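Local coordinates for catabolite control protein A (Lactococcus lactis, PDB 2O20), which probably acts as a global DNA-binding regulator of carbon catabolite repression and activation in the LacI family, at residues D[169-174]-D[288-293]; D[246-251]-D[278-283]; D[274-279]-D[324-329]. The protein carries 1 engineered substitution. One frame throughout, in Å; residues are numbered along the deposited sequence.

Interactions 1 and 2 are buried, while interaction 3 lies at the surface. Interactions 1 and 3 meet at one two-stranded antiparallel sheet: interaction 1 packs a helix against strand 289-291, and interaction 3 brings a loop to strand 324-326 and the residues after it. T288 OG1 also bonds to R328 N, which ties these two contacts together. Interactions 2 and 3 share P278 and I279, and D248 of interaction 2 holds the backbone of A275 and N276 in interaction 3. The chemistry follows the depth. Across the buried contacts methyl groups meet carbon or oxygen by packing alone. At the surface an arginine bonds to an amide oxygen.

Interaction 1 of 3, residues D[169-174]-D[288-293]; sequences YQSTKK and TSVNQP
S171 and V290 mark the closest backbone approach, with their CA atoms 7.6 Å apart. Segment 169-174 is regular helix. Segment 288-293 is extended and includes strand 289-291. The backbones stay well apart, so the contact is made by small side chains and one lysine stem.

S171 faces the strand, and S171 OG sits 3.4 Å from V290 CG2. This is a polar atom against a methyl group, not a bond. The hydroxyl is satisfied within its own helix, by the carbonyl of A167. The buried hydroxyl thus has a partner although V290 offers it none.

One turn on, the K174 stem crosses the T288 side chain at a slant. Its CG is anti to the backbone N (chi1 -177°), and the chain stays extended until it bends at chi4. The stem brings K174 CE to 4.1 Å from T288 CG2, a loose methylene-methyl contact. The bend turns NZ to S327 OG. T288 presents its methyl to the lysine, while its hydroxyl bonds to T331 OG1 and R328 N.

I272 of strand 270-272 touches S171, K174 and T288. I325 of strand 324-326 packs on S171 and V290. On another side, T172 meets helix 193-208, so helix 164-177 lies between that helix and the strands.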
loop_
_atom_site.group_PDB
_atom_site.type_symbol
_atom_site.label_atom_id
_atom_site.label_comp_id
_atom_site.label_asym_id
_atom_site.label_seq_id
_atom_site.Cartn_x
_atom_site.Cartn_y
_atom_site.Cartn_z
ATOM N N TYR D 169 -5.799 7.828 24.894
ATOM C CA TYR D 169 -5.930 8.924 25.863
ATOM C C TYR D 169 -5.447 10.263 25.287
ATOM O O TYR D 169 -6.192 11.231 25.326
ATOM C CB TYR D 169 -5.171 8.601 27.175
ATOM C CG TYR D 169 -5.150 9.738 28.176
ATOM C CD1 TYR D 169 -6.238 9.975 29.022
ATOM C CD2 TYR D 169 -4.038 10.581 28.276
ATOM C CE1 TYR D 169 -6.216 11.019 29.948
ATOM C CE2 TYR D 169 -3.987 11.611 29.200
ATOM C CZ TYR D 169 -5.089 11.840 30.029
ATOM O OH TYR D 169 -5.039 12.871 30.939
ATOM N N GLN D 170 -4.230 10.301 24.729
ATOM C CA GLN D 170 -3.652 11.541 24.166
ATOM C C GLN D 170 -4.479 12.048 22.953
ATOM O O GLN D 170 -4.691 13.240 22.801
ATOM C CB GLN D 170 -2.208 11.327 23.721
ATOM C CG GLN D 170 -1.207 11.158 24.860
ATOM C CD GLN D 170 0.099 10.554 24.394
ATOM O OE1 GLN D 170 0.212 10.091 23.259
ATOM N NE2 GLN D 170 1.097 10.540 25.285
ATOM N N SER D 171 -4.952 11.127 22.109
ATOM C CA SER D 171 -5.779 11.483 20.958
ATOM C C SER D 171 -7.109 12.137 21.384
ATOM O O SER D 171 -7.530 13.197 20.845
ATOM C CB SER D 171 -6.064 10.224 20.097
ATOM O OG SER D 171 -4.880 9.718 19.553
ATOM N N THR D 172 -7.792 11.488 22.323
ATOM C CA THR D 172 -9.073 11.993 22.834
ATOM C C THR D 172 -8.878 13.364 23.513
ATOM O O THR D 172 -9.624 14.292 23.240
ATOM C CB THR D 172 -9.728 10.974 23.782
ATOM O OG1 THR D 172 -9.820 9.703 23.114
ATOM C CG2 THR D 172 -11.115 11.454 24.270
ATOM N N LYS D 173 -7.844 13.496 24.357
ATOM C CA LYS D 173 -7.545 14.766 25.021
ATOM C C LYS D 173 -7.248 15.913 24.057
ATOM O O LYS D 173 -7.631 17.043 24.293
ATOM C CB LYS D 173 -6.350 14.577 25.992
ATOM C CG LYS D 173 -6.166 15.668 26.995
ATOM C CD LYS D 173 -5.007 15.322 27.974
ATOM C CE LYS D 173 -4.932 16.297 29.118
ATOM N NZ LYS D 173 -3.941 15.810 30.114
ATOM N N LYS D 174 -6.569 15.620 22.951
ATOM C CA LYS D 174 -6.317 16.616 21.932
ATOM C C LYS D 174 -7.625 17.191 21.356
ATOM O O LYS D 174 -7.735 18.391 21.112
ATOM C CB LYS D 174 -5.469 15.991 20.818
ATOM C CG LYS D 174 -5.087 16.944 19.725
ATOM C CD LYS D 174 -3.980 16.380 18.847
ATOM C CE LYS D 174 -3.804 17.208 17.624
ATOM N NZ LYS D 174 -3.182 18.518 17.940
ATOM N N THR D 288 -4.122 14.258 10.477
ATOM C CA THR D 288 -3.531 14.114 11.811
ATOM C C THR D 288 -3.561 12.645 12.278
ATOM O O THR D 288 -4.557 11.950 12.112
ATOM C CB THR D 288 -4.263 15.031 12.841
ATOM O OG1 THR D 288 -4.067 16.395 12.479
ATOM C CG2 THR D 288 -3.739 14.840 14.262
ATOM N N SER D 289 -2.467 12.171 12.865
ATOM C CA SER D 289 -2.385 10.743 13.229
ATOM C C SER D 289 -1.415 10.483 14.390
ATOM O O SER D 289 -0.383 11.129 14.496
ATOM C CB SER D 289 -1.934 9.909 12.004
ATOM O OG SER D 289 -2.206 8.538 12.157
ATOM N N VAL D 290 -1.750 9.501 15.223
ATOM C CA VAL D 290 -0.742 8.781 15.996
ATOM C C VAL D 290 0.264 8.168 15.000
ATOM O O VAL D 290 -0.129 7.506 14.016
ATOM C CB VAL D 290 -1.395 7.654 16.861
ATOM C CG1 VAL D 290 -0.354 6.704 17.471
ATOM C CG2 VAL D 290 -2.306 8.262 17.926
ATOM N N ASN D 291 1.556 8.424 15.225
ATOM C CA ASN D 291 2.633 7.782 14.471
ATOM C C ASN D 291 3.143 6.538 15.225
ATOM O O ASN D 291 3.744 6.661 16.313
ATOM C CB ASN D 291 3.787 8.765 14.232
ATOM C CG ASN D 291 4.859 8.206 13.285
ATOM O OD1 ASN D 291 4.604 7.951 12.111
ATOM N ND2 ASN D 291 6.063 8.025 13.800
ATOM N N GLN D 292 2.892 5.358 14.662
ATOM C CA GLN D 292 3.480 4.121 15.167
ATOM C C GLN D 292 4.757 3.858 14.385
ATOM O O GLN D 292 4.814 4.117 13.167
ATOM C CB GLN D 292 2.528 2.942 15.009
ATOM C CG GLN D 292 1.204 3.089 15.781
ATOM C CD GLN D 292 0.378 1.799 15.717
ATOM O OE1 GLN D 292 0.934 0.717 15.666
ATOM N NE2 GLN D 292 -0.941 1.920 15.695
ATOM N N PRO D 293 5.793 3.342 15.068
ATOM C CA PRO D 293 7.082 3.045 14.427
ATOM C C PRO D 293 7.023 1.687 13.721
ATOM O O PRO D 293 7.582 0.692 14.186
ATOM C CB PRO D 293 8.050 3.091 15.610
ATOM C CG PRO D 293 7.217 2.483 16.720
ATOM C CD PRO D 293 5.821 3.015 16.508
#

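Interaction 2 of 3, residues D[246-251]-D[278-283]; sequences SHDTVA and PITQYT. With SO4 (sulfate ion), chain L.
D248 and T280 meet where the start of helix 248-260 faces the loop 278-283. Every atom of D248 from CB outward lies near the T280 methyl. D248 CB lies 3.8 Å from T280 CG2. The next atom, D248 CG, is closest, at 3.6 Å from the same methyl. Both oxygens stay slightly farther: D248 OD1 is 3.9 Å and D248 OD2 3.8 Å from T280 CG2. The methyl thus sits against the carboxylate without bonding to it. The oxygens have other partners. OD1 bonds to S273 OG and to the backbone N of A275 and N276, and OD2 to S277 OG. This buried carboxylate is therefore well satisfied, and its place in the first turn of the helix probably favours its negative charge.

T280 OG1 lies between the backbone N and the carbonyl carbon (chi1 72°). That sets CG2 against the D248 carboxylate and the hydroxyl in bonds to N276 OD1 and S277 O. Beside this pair, I279 CD1 packs at 3.8 Å from T249 CG2.

A sulfate, probably from the crystallisation liquor, lies at the edge of the ring of H247, the N-cap residue. H247 NE2 makes a weak bond to sulfate O3 (3.4 Å). S246 OG lies over the ring centre, and H247 ND1 bonds to N222 O. Replaced by an alanine, H247 would lose both ring nitrogens, and the sulfate and N222 O would probably be left without these donors.

While T76, Y225 and T249 of the second subunit pack on I279, Q281 and Y282, helix 248-260 follows strand 242-245, and its V250 and A251 pack back on V245.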
loop_
_atom_site.group_PDB
_atom_site.type_symbol
_atom_site.label_atom_id
_atom_site.label_comp_id
_atom_site.label_asym_id
_atom_site.label_seq_id
_atom_site.Cartn_x
_atom_site.Cartn_y
_atom_site.Cartn_z
ATOM N N SER D 246 -8.934 4.014 14.849
ATOM C CA SER D 246 -7.784 3.175 15.103
ATOM C C SER D 246 -7.013 2.767 13.830
ATOM O O SER D 246 -5.804 2.590 13.904
ATOM C CB SER D 246 -8.168 1.937 15.910
ATOM O OG SER D 246 -9.020 1.139 15.157
ATOM N N HIS D 247 -7.698 2.596 12.707
ATOM C CA HIS D 247 -7.043 2.141 11.461
ATOM C C HIS D 247 -6.991 3.252 10.432
ATOM O O HIS D 247 -7.966 3.920 10.190
ATOM C CB HIS D 247 -7.744 0.926 10.884
ATOM C CG HIS D 247 -7.721 -0.248 11.795
ATOM N ND1 HIS D 247 -8.864 -0.923 12.167
ATOM C CD2 HIS D 247 -6.702 -0.816 12.487
ATOM C CE1 HIS D 247 -8.546 -1.883 13.014
ATOM N NE2 HIS D 247 -7.244 -1.835 13.231
ATOM N N ASP D 248 -5.823 3.443 9.826
ATOM C CA ASP D 248 -5.630 4.516 8.858
ATOM C C ASP D 248 -6.577 4.433 7.658
ATOM O O ASP D 248 -7.058 5.457 7.200
ATOM C CB ASP D 248 -4.176 4.498 8.326
ATOM C CG ASP D 248 -3.138 4.847 9.389
ATOM O OD1 ASP D 248 -3.388 5.648 10.340
ATOM O OD2 ASP D 248 -2.032 4.267 9.269
ATOM N N THR D 249 -6.815 3.238 7.121
ATOM C CA THR D 249 -7.686 3.083 5.958
ATOM C C THR D 249 -9.108 3.566 6.267
ATOM O O THR D 249 -9.730 4.223 5.455
ATOM C CB THR D 249 -7.791 1.632 5.494
ATOM O OG1 THR D 249 -7.974 0.800 6.654
ATOM C CG2 THR D 249 -6.551 1.208 4.720
ATOM N N VAL D 250 -9.583 3.245 7.459
ATOM C CA VAL D 250 -10.882 3.723 7.942
ATOM C C VAL D 250 -10.944 5.268 8.086
ATOM O O VAL D 250 -11.914 5.904 7.695
ATOM C CB VAL D 250 -11.261 3.006 9.248
ATOM C CG1 VAL D 250 -12.632 3.477 9.734
ATOM C CG2 VAL D 250 -11.214 1.468 9.068
ATOM N N ALA D 251 -9.903 5.852 8.667
ATOM C CA ALA D 251 -9.786 7.304 8.853
ATOM C C ALA D 251 -9.791 8.047 7.556
ATOM O O ALA D 251 -10.397 9.105 7.476
ATOM C CB ALA D 251 -8.523 7.665 9.609
ATOM N N PRO D 278 2.038 4.366 5.422
ATOM C CA PRO D 278 2.364 5.074 4.185
ATOM C C PRO D 278 1.233 5.744 3.399
ATOM O O PRO D 278 1.456 6.840 2.889
ATOM C CB PRO D 278 3.137 4.031 3.364
ATOM C CG PRO D 278 3.740 3.128 4.410
ATOM C CD PRO D 278 2.751 3.072 5.517
ATOM N N ILE D 279 0.027 5.175 3.370
ATOM C CA ILE D 279 -1.073 5.844 2.647
ATOM C C ILE D 279 -1.460 7.233 3.164
ATOM O O ILE D 279 -2.006 8.032 2.393
ATOM C CB ILE D 279 -2.380 4.995 2.576
ATOM C CG1 ILE D 279 -2.888 4.557 3.966
ATOM C CG2 ILE D 279 -2.190 3.875 1.609
ATOM C CD1 ILE D 279 -4.402 4.214 3.996
ATOM N N THR D 280 -1.234 7.484 4.460
ATOM C CA THR D 280 -1.624 8.757 5.089
ATOM C C THR D 280 -0.891 9.968 4.467
ATOM O O THR D 280 -1.400 11.084 4.508
ATOM C CB THR D 280 -1.402 8.734 6.633
ATOM O OG1 THR D 280 -0.002 8.778 6.890
ATOM C CG2 THR D 280 -1.984 7.469 7.241
ATOM N N GLN D 281 0.287 9.761 3.876
ATOM C CA GLN D 281 0.989 10.833 3.162
ATOM C C GLN D 281 0.180 11.412 1.985
ATOM O O GLN D 281 0.363 12.576 1.617
ATOM C CB GLN D 281 2.370 10.366 2.652
ATOM C CG GLN D 281 3.130 11.443 1.832
ATOM C CD GLN D 281 4.526 11.022 1.392
ATOM O OE1 GLN D 281 4.732 9.882 0.988
ATOM N NE2 GLN D 281 5.488 11.953 1.451
ATOM N N TYR D 282 -0.726 10.607 1.435
ATOM C CA TYR D 282 -1.397 10.934 0.188
ATOM C C TYR D 282 -2.805 11.492 0.417
ATOM O O TYR D 282 -3.570 11.643 -0.513
ATOM C CB TYR D 282 -1.420 9.694 -0.718
ATOM C CG TYR D 282 -0.020 9.239 -1.083
ATOM C CD1 TYR D 282 0.745 9.969 -1.975
ATOM C CD2 TYR D 282 0.544 8.110 -0.491
ATOM C CE1 TYR D 282 2.023 9.573 -2.308
ATOM C CE2 TYR D 282 1.825 7.702 -0.794
ATOM C CZ TYR D 282 2.567 8.448 -1.700
ATOM O OH TYR D 282 3.833 8.069 -1.995
ATOM N N THR D 283 -3.159 11.818 1.650
ATOM C CA THR D 283 -4.461 12.436 1.874
ATOM C C THR D 283 -4.423 13.942 1.568
ATOM O O THR D 283 -3.416 14.618 1.767
ATOM C CB THR D 283 -5.001 12.189 3.285
ATOM O OG1 THR D 283 -4.220 12.924 4.236
ATOM C CG2 THR D 283 -4.965 10.704 3.598
HETATM S S SO4 L . -7.553 -4.349 15.607
HETATM O O1 SO4 L . -7.680 -5.515 16.490
HETATM O O2 SO4 L . -8.864 -3.708 15.481
HETATM O O3 SO4 L . -6.583 -3.413 16.175
HETATM O O4 SO4 L . -7.103 -4.803 14.289
#

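Interaction 3 of 3, residues D[274-279]-D[324-329]; sequences GANSPI and EIFSRR
N276 has its CG anti to the backbone N (chi1 -159°), and R328 is extended from CG to NE. The N276 backbone has left-handed helical torsions. Together with chi1 these place the amide beside F326 and R328. The straight arginine is long enough to deliver its guanidinium end-on to that amide.

NH1 and NH2 of R328 both grip one atom. R328 NH1 donates to N276 OD1 at 2.8 Å, with a fairly straight N-H...O angle of 160°. R328 NH2 reaches N276 OD1 at 3.2 Å and is more bent. OD1 lies in the guanidinium plane. Both nitrogens come from the same face of the amide; NH1 stands above the carbonyl plane, off the lone pair, and NH2 is tilted from the plane.

N276 ND2 bonds to N291 OD1 and lies at the edge of the F326 ring, near its plane, 3.5 Å from F326 CD2. Amide and ring planes are 89° apart. F326 CB also lies over one face of the guanidinium, offset toward the rim.

Further bonds hold the same groups. T280 OG1 bonds to N276 OD1, and L287 O takes a bond from R328 NH1.

The contact joins the loop after strand 270-272 to F326 of strand 324-326 and to R328 just beyond it. The two ends of the amide have different partners, which fixes which way round it sits. A charged donor pair meets a neutral acceptor here, and the guanidinium charge probably polarises the N276 carbonyl.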
loop_
_atom_site.group_PDB
_atom_site.type_symbol
_atom_site.label_atom_id
_atom_site.label_comp_id
_atom_site.label_asym_id
_atom_site.label_seq_id
_atom_site.Cartn_x
_atom_site.Cartn_y
_atom_site.Cartn_z
ATOM N N GLY D 274 -4.857 6.396 13.470
ATOM C CA GLY D 274 -4.241 5.493 14.402
ATOM C C GLY D 274 -2.781 5.084 14.244
ATOM O O GLY D 274 -2.195 4.637 15.240
ATOM N N ALA D 275 -2.182 5.194 13.055
ATOM C CA ALA D 275 -0.785 4.706 12.847
ATOM C C ALA D 275 0.178 5.487 11.936
ATOM O O ALA D 275 1.415 5.296 12.016
ATOM C CB ALA D 275 -0.808 3.210 12.395
ATOM N N ASN D 276 -0.349 6.362 11.088
ATOM C CA ASN D 276 0.450 7.091 10.109
ATOM C C ASN D 276 1.192 6.160 9.141
ATOM O O ASN D 276 2.377 6.369 8.852
ATOM C CB ASN D 276 1.473 7.984 10.818
ATOM C CG ASN D 276 1.969 9.088 9.950
ATOM O OD1 ASN D 276 1.203 9.658 9.178
ATOM N ND2 ASN D 276 3.257 9.389 10.046
ATOM N N SER D 277 0.532 5.085 8.716
ATOM C CA SER D 277 1.045 4.206 7.673
ATOM C C SER D 277 1.292 4.975 6.363
ATOM O O SER D 277 0.806 6.113 6.205
ATOM C CB SER D 277 0.072 3.024 7.458
ATOM O OG SER D 277 -1.172 3.436 6.918
ATOM N N PRO D 278 2.038 4.366 5.422
ATOM C CA PRO D 278 2.364 5.074 4.185
ATOM C C PRO D 278 1.233 5.744 3.399
ATOM O O PRO D 278 1.456 6.840 2.889
ATOM C CB PRO D 278 3.137 4.031 3.364
ATOM C CG PRO D 278 3.740 3.128 4.410
ATOM C CD PRO D 278 2.751 3.072 5.517
ATOM N N ILE D 279 0.027 5.175 3.370
ATOM C CA ILE D 279 -1.073 5.844 2.647
ATOM C C ILE D 279 -1.460 7.233 3.164
ATOM O O ILE D 279 -2.006 8.032 2.393
ATOM C CB ILE D 279 -2.380 4.995 2.576
ATOM C CG1 ILE D 279 -2.888 4.557 3.966
ATOM C CG2 ILE D 279 -2.190 3.875 1.609
ATOM C CD1 ILE D 279 -4.402 4.214 3.996
ATOM N N GLU D 324 4.275 8.877 18.759
ATOM C CA GLU D 324 4.085 10.336 18.813
ATOM C C GLU D 324 2.741 10.646 18.152
ATOM O O GLU D 324 2.129 9.752 17.576
ATOM C CB GLU D 324 5.173 11.052 18.003
ATOM C CG GLU D 324 6.589 10.709 18.362
ATOM C CD GLU D 324 7.417 10.442 17.119
ATOM O OE1 GLU D 324 7.251 9.335 16.531
ATOM O OE2 GLU D 324 8.218 11.336 16.725
ATOM N N ILE D 325 2.298 11.909 18.241
ATOM C CA ILE D 325 1.152 12.411 17.447
ATOM C C ILE D 325 1.697 13.472 16.517
ATOM O O ILE D 325 2.419 14.385 16.947
ATOM C CB ILE D 325 0.031 12.963 18.335
ATOM C CG1 ILE D 325 -0.606 11.813 19.132
ATOM C CG2 ILE D 325 -1.026 13.721 17.508
ATOM C CD1 ILE D 325 -1.806 12.167 19.940
ATOM N N PHE D 326 1.417 13.311 15.224
ATOM C CA PHE D 326 1.747 14.314 14.225
ATOM C C PHE D 326 0.523 15.149 13.870
ATOM O O PHE D 326 -0.435 14.621 13.292
ATOM C CB PHE D 326 2.272 13.637 12.954
ATOM C CG PHE D 326 3.599 12.925 13.126
ATOM C CD1 PHE D 326 4.474 13.243 14.171
ATOM C CD2 PHE D 326 3.995 11.989 12.202
ATOM C CE1 PHE D 326 5.680 12.568 14.306
ATOM C CE2 PHE D 326 5.214 11.329 12.320
ATOM C CZ PHE D 326 6.053 11.625 13.370
ATOM N N SER D 327 0.568 16.444 14.183
ATOM C CA SER D 327 -0.580 17.336 13.955
ATOM C C SER D 327 -0.554 17.864 12.537
ATOM O O SER D 327 0.448 18.439 12.107
ATOM C CB SER D 327 -0.578 18.497 14.958
ATOM O OG SER D 327 -0.834 18.012 16.260
ATOM N N ARG D 328 -1.653 17.661 11.808
ATOM C CA ARG D 328 -1.743 18.078 10.412
ATOM C C ARG D 328 -3.070 18.854 10.225
ATOM O O ARG D 328 -3.562 19.475 11.174
ATOM C CB ARG D 328 -1.551 16.869 9.475
ATOM C CG ARG D 328 -0.167 16.194 9.594
ATOM C CD ARG D 328 0.047 15.131 8.522
ATOM N NE ARG D 328 1.297 14.402 8.703
ATOM C CZ ARG D 328 1.400 13.082 8.839
ATOM N NH1 ARG D 328 0.317 12.299 8.839
ATOM N NH2 ARG D 328 2.601 12.550 9.004
ATOM N N ARG D 329 -3.642 18.864 9.025
ATOM C CA ARG D 329 -4.763 19.765 8.755
ATOM C C ARG D 329 -6.166 19.147 8.963
ATOM O O ARG D 329 -7.160 19.805 8.663
ATOM C CB ARG D 329 -4.605 20.382 7.366
ATOM C CG ARG D 329 -3.289 21.193 7.289
ATOM C CD ARG D 329 -3.224 22.151 6.138
ATOM N NE ARG D 329 -2.000 22.967 6.135
ATOM C CZ ARG D 329 -0.784 22.569 5.730
ATOM N NH1 ARG D 329 -0.542 21.324 5.301
ATOM N NH2 ARG D 329 0.220 23.438 5.763
#